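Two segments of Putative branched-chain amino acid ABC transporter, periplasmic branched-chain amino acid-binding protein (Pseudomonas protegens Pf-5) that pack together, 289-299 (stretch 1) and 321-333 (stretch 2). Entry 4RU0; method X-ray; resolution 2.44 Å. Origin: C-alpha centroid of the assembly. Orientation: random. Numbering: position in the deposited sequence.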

# COMPACT_ATOMS: atom_id res chain seq x y z
N LEU A 289 3.19 -6.25 -9.17
CA LEU A 289 3.71 -4.97 -8.70
C LEU A 289 3.77 -4.95 -7.17
O LEU A 289 2.95 -5.58 -6.51
N THR A 290 4.74 -4.23 -6.62
CA THR A 290 4.83 -4.11 -5.16
C THR A 290 5.52 -2.81 -4.75
O THR A 290 6.47 -2.38 -5.40
N PRO A 291 5.02 -2.18 -3.68
CA PRO A 291 5.70 -1.03 -3.08
C PRO A 291 6.58 -1.47 -1.91
O PRO A 291 7.30 -0.64 -1.35
N TYR A 292 6.50 -2.73 -1.55
CA TYR A 292 7.33 -3.32 -0.52
C TYR A 292 7.74 -4.76 -0.83
O TYR A 292 7.16 -5.69 -0.28
N PRO A 293 8.72 -4.94 -1.69
CA PRO A 293 9.13 -6.25 -2.21
C PRO A 293 9.49 -7.27 -1.13
O PRO A 293 10.08 -6.91 -0.11
N ALA A 294 9.12 -8.52 -1.36
CA ALA A 294 9.54 -9.61 -0.49
C ALA A 294 11.06 -9.72 -0.46
O ALA A 294 11.74 -9.34 -1.42
N GLY A 295 11.59 -10.24 0.64
CA GLY A 295 13.03 -10.41 0.79
C GLY A 295 13.47 -10.17 2.22
O GLY A 295 13.00 -9.23 2.87
N SER A 296 14.36 -11.01 2.71
CA SER A 296 14.86 -10.89 4.08
C SER A 296 16.34 -10.54 4.09
O SER A 296 17.05 -10.79 5.07
N ASP A 297 16.81 -9.96 2.99
CA ASP A 297 18.23 -9.67 2.84
C ASP A 297 18.52 -8.18 2.71
O ASP A 297 19.64 -7.78 2.37
N PHE A 298 17.52 -7.35 2.99
CA PHE A 298 17.74 -5.91 3.01
C PHE A 298 18.50 -5.53 4.27
O PHE A 298 18.56 -6.32 5.22
N GLU A 299 19.09 -4.34 4.29
CA GLU A 299 19.91 -3.92 5.42
C GLU A 299 19.13 -3.95 6.73
O GLU A 299 19.62 -4.50 7.73
N ASN A 321 8.29 -16.93 7.77
CA ASN A 321 7.91 -15.72 7.09
C ASN A 321 8.66 -14.62 7.78
O ASN A 321 8.22 -14.17 8.80
N PHE A 322 9.79 -14.19 7.25
CA PHE A 322 10.47 -13.04 7.81
C PHE A 322 10.81 -12.01 6.75
O PHE A 322 11.18 -10.89 7.03
N GLY A 323 10.71 -12.42 5.51
CA GLY A 323 10.85 -11.49 4.41
C GLY A 323 9.60 -11.49 3.58
O GLY A 323 9.59 -10.98 2.49
N SER A 324 8.54 -12.09 4.10
CA SER A 324 7.32 -12.23 3.34
C SER A 324 6.76 -10.87 3.06
O SER A 324 6.98 -9.95 3.83
N VAL A 325 6.05 -10.73 1.96
CA VAL A 325 5.58 -9.43 1.51
C VAL A 325 4.68 -8.81 2.59
O VAL A 325 4.69 -7.62 2.81
N TYR A 326 3.92 -9.65 3.24
CA TYR A 326 3.11 -9.24 4.35
C TYR A 326 3.95 -8.68 5.50
O TYR A 326 3.63 -7.65 6.04
N TYR A 327 5.05 -9.35 5.83
CA TYR A 327 5.92 -8.88 6.88
C TYR A 327 6.53 -7.55 6.52
O TYR A 327 6.71 -6.69 7.36
N ASN A 328 6.89 -7.40 5.27
CA ASN A 328 7.59 -6.21 4.81
C ASN A 328 6.67 -5.01 4.68
O ASN A 328 7.12 -3.86 4.79
N SER A 329 5.39 -5.26 4.45
CA SER A 329 4.41 -4.18 4.43
C SER A 329 4.29 -3.62 5.85
O SER A 329 4.14 -2.42 6.03
N GLY A 330 4.38 -4.50 6.83
CA GLY A 330 4.38 -4.09 8.22
C GLY A 330 5.56 -3.19 8.53
O GLY A 330 5.42 -2.18 9.21
N LEU A 331 6.73 -3.56 8.01
CA LEU A 331 7.94 -2.78 8.20
C LEU A 331 7.82 -1.39 7.58
O LEU A 331 8.22 -0.39 8.18
N VAL A 332 7.26 -1.33 6.38
CA VAL A 332 7.16 -0.06 5.66
C VAL A 332 6.04 0.79 6.24
O VAL A 332 6.16 2.02 6.34
N ASN A 333 4.95 0.14 6.64
CA ASN A 333 3.84 0.82 7.29
C ASN A 333 4.29 1.52 8.58
O ASN A 333 3.92 2.66 8.83

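Y292 lies at the apolar centre of the contact and points toward the helix of stretch 2. Its chi1 of 29° falls between the usual wells. The ring lies against the helix, with S329 CB over one face, 3.5 Å from the ring centroid in a CH-pi contact. V325 meets the edge of the same ring, with Y292 CD1 4.0 Å from V325 CG1. V332, chi1 t, also points toward stretch 1, and its CG2 lies 3.9 Å from Y292 CB. V325 is likewise t, and its second methyl, CG2, comes within 3.1 Å of A294 CB, a tight apolar contact.

N328 supplies the side-chain hydrogen bonds across the contact. It points toward the loop with chi1 m. Its ND2 donates to P293 O at 2.8 Å and to G295 O at 3.2 Å, so one amide group holds two loop carbonyls. G295 N donates to G323 O at 2.8 Å, a backbone bond. G323 leaves no room for a side chain, since an ideal CB would clash with G295 C and S296 N.

Farther out, S296, chi1 p, points toward stretch 2, and its CB sits 3.6 Å from F322 CD1. S329 OG, chi1 p, turns back to its own helix and donates to Y326 O at 2.7 Å.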

# COMPACT_ATOMS: atom_id res chain seq x y z
CB LEU A 289 2.85 -3.81 -9.21
CG LEU A 289 2.74 -3.62 -10.72
CD1 LEU A 289 1.57 -2.70 -11.07
CD2 LEU A 289 4.03 -3.08 -11.30
CB THR A 290 5.59 -5.29 -4.53
OG1 THR A 290 5.69 -5.11 -3.12
CG2 THR A 290 6.99 -5.40 -5.11
CB PRO A 291 4.54 -0.16 -2.60
CG PRO A 291 3.51 -1.16 -2.19
CD PRO A 291 3.68 -2.37 -3.11
CB TYR A 292 6.65 -3.22 0.85
CG TYR A 292 5.15 -3.23 0.81
CD1 TYR A 292 4.45 -4.37 0.50
CD2 TYR A 292 4.42 -2.09 1.10
CE1 TYR A 292 3.09 -4.39 0.47
CE2 TYR A 292 3.06 -2.10 1.07
CZ TYR A 292 2.39 -3.26 0.75
OH TYR A 292 1.03 -3.29 0.71
CB PRO A 293 10.36 -5.93 -3.06
CG PRO A 293 10.86 -4.62 -2.53
CD PRO A 293 9.63 -3.87 -2.14
CB ALA A 294 8.92 -10.93 -0.94
CB SER A 296 14.62 -12.18 4.85
OG SER A 296 15.20 -13.29 4.18
CB ASP A 297 18.80 -10.42 1.63
CG ASP A 297 18.87 -11.92 1.85
OD1 ASP A 297 19.14 -12.34 3.00
OD2 ASP A 297 18.65 -12.67 0.88
CB PHE A 298 16.41 -5.15 2.94
CG PHE A 298 15.64 -5.41 1.67
CD1 PHE A 298 15.91 -4.69 0.52
CD2 PHE A 298 14.65 -6.38 1.64
CE1 PHE A 298 15.20 -4.93 -0.64
CE2 PHE A 298 13.94 -6.62 0.48
CZ PHE A 298 14.21 -5.90 -0.66
CB GLU A 299 20.47 -2.51 5.19
CG GLU A 299 21.37 -2.04 6.32
CD GLU A 299 21.97 -0.67 6.08
OE1 GLU A 299 21.50 0.03 5.15
OE2 GLU A 299 22.91 -0.30 6.81
CB ASN A 321 6.42 -15.46 7.22
CG ASN A 321 5.58 -16.42 6.41
OD1 ASN A 321 6.04 -17.01 5.45
ND2 ASN A 321 4.34 -16.57 6.79
CB PHE A 322 11.69 -13.46 8.62
CG PHE A 322 12.63 -12.34 8.92
CD1 PHE A 322 13.87 -12.29 8.34
CD2 PHE A 322 12.26 -11.33 9.75
CE1 PHE A 322 14.73 -11.25 8.60
CE2 PHE A 322 13.11 -10.28 10.02
CZ PHE A 322 14.35 -10.24 9.44
CB SER A 324 6.30 -13.11 4.06
OG SER A 324 5.48 -12.37 4.94
CB VAL A 325 4.93 -9.52 0.10
CG1 VAL A 325 4.21 -8.25 -0.32
CG2 VAL A 325 5.94 -9.93 -0.93
CB TYR A 326 2.31 -10.44 4.82
CG TYR A 326 1.25 -10.86 3.85
CD1 TYR A 326 0.47 -9.93 3.21
CD2 TYR A 326 1.02 -12.19 3.56
CE1 TYR A 326 -0.51 -10.30 2.32
CE2 TYR A 326 0.04 -12.57 2.67
CZ TYR A 326 -0.73 -11.62 2.05
OH TYR A 326 -1.71 -11.97 1.17
CB TYR A 327 7.00 -9.91 7.20
CG TYR A 327 7.89 -9.52 8.35
CD1 TYR A 327 8.88 -8.58 8.18
CD2 TYR A 327 7.71 -10.07 9.60
CE1 TYR A 327 9.67 -8.21 9.23
CE2 TYR A 327 8.50 -9.70 10.66
CZ TYR A 327 9.48 -8.77 10.46
OH TYR A 327 10.28 -8.39 11.50
CB ASN A 328 8.29 -6.48 3.48
CG ASN A 328 9.43 -7.47 3.62
OD1 ASN A 328 9.53 -8.19 4.62
ND2 ASN A 328 10.31 -7.51 2.62
CB SER A 329 3.05 -4.65 3.91
OG SER A 329 2.46 -5.59 4.79
CB LEU A 331 9.15 -3.51 7.61
CG LEU A 331 9.53 -4.84 8.26
CD1 LEU A 331 10.67 -5.49 7.52
CD2 LEU A 331 9.90 -4.62 9.73
CB VAL A 332 6.95 -0.31 4.15
CG1 VAL A 332 6.47 0.95 3.44
CG2 VAL A 332 8.24 -0.81 3.52
CB ASN A 333 2.72 -0.18 7.61
CG ASN A 333 1.35 0.45 7.61
OD1 ASN A 333 1.09 1.40 6.87
ND2 ASN A 333 0.45 -0.07 8.44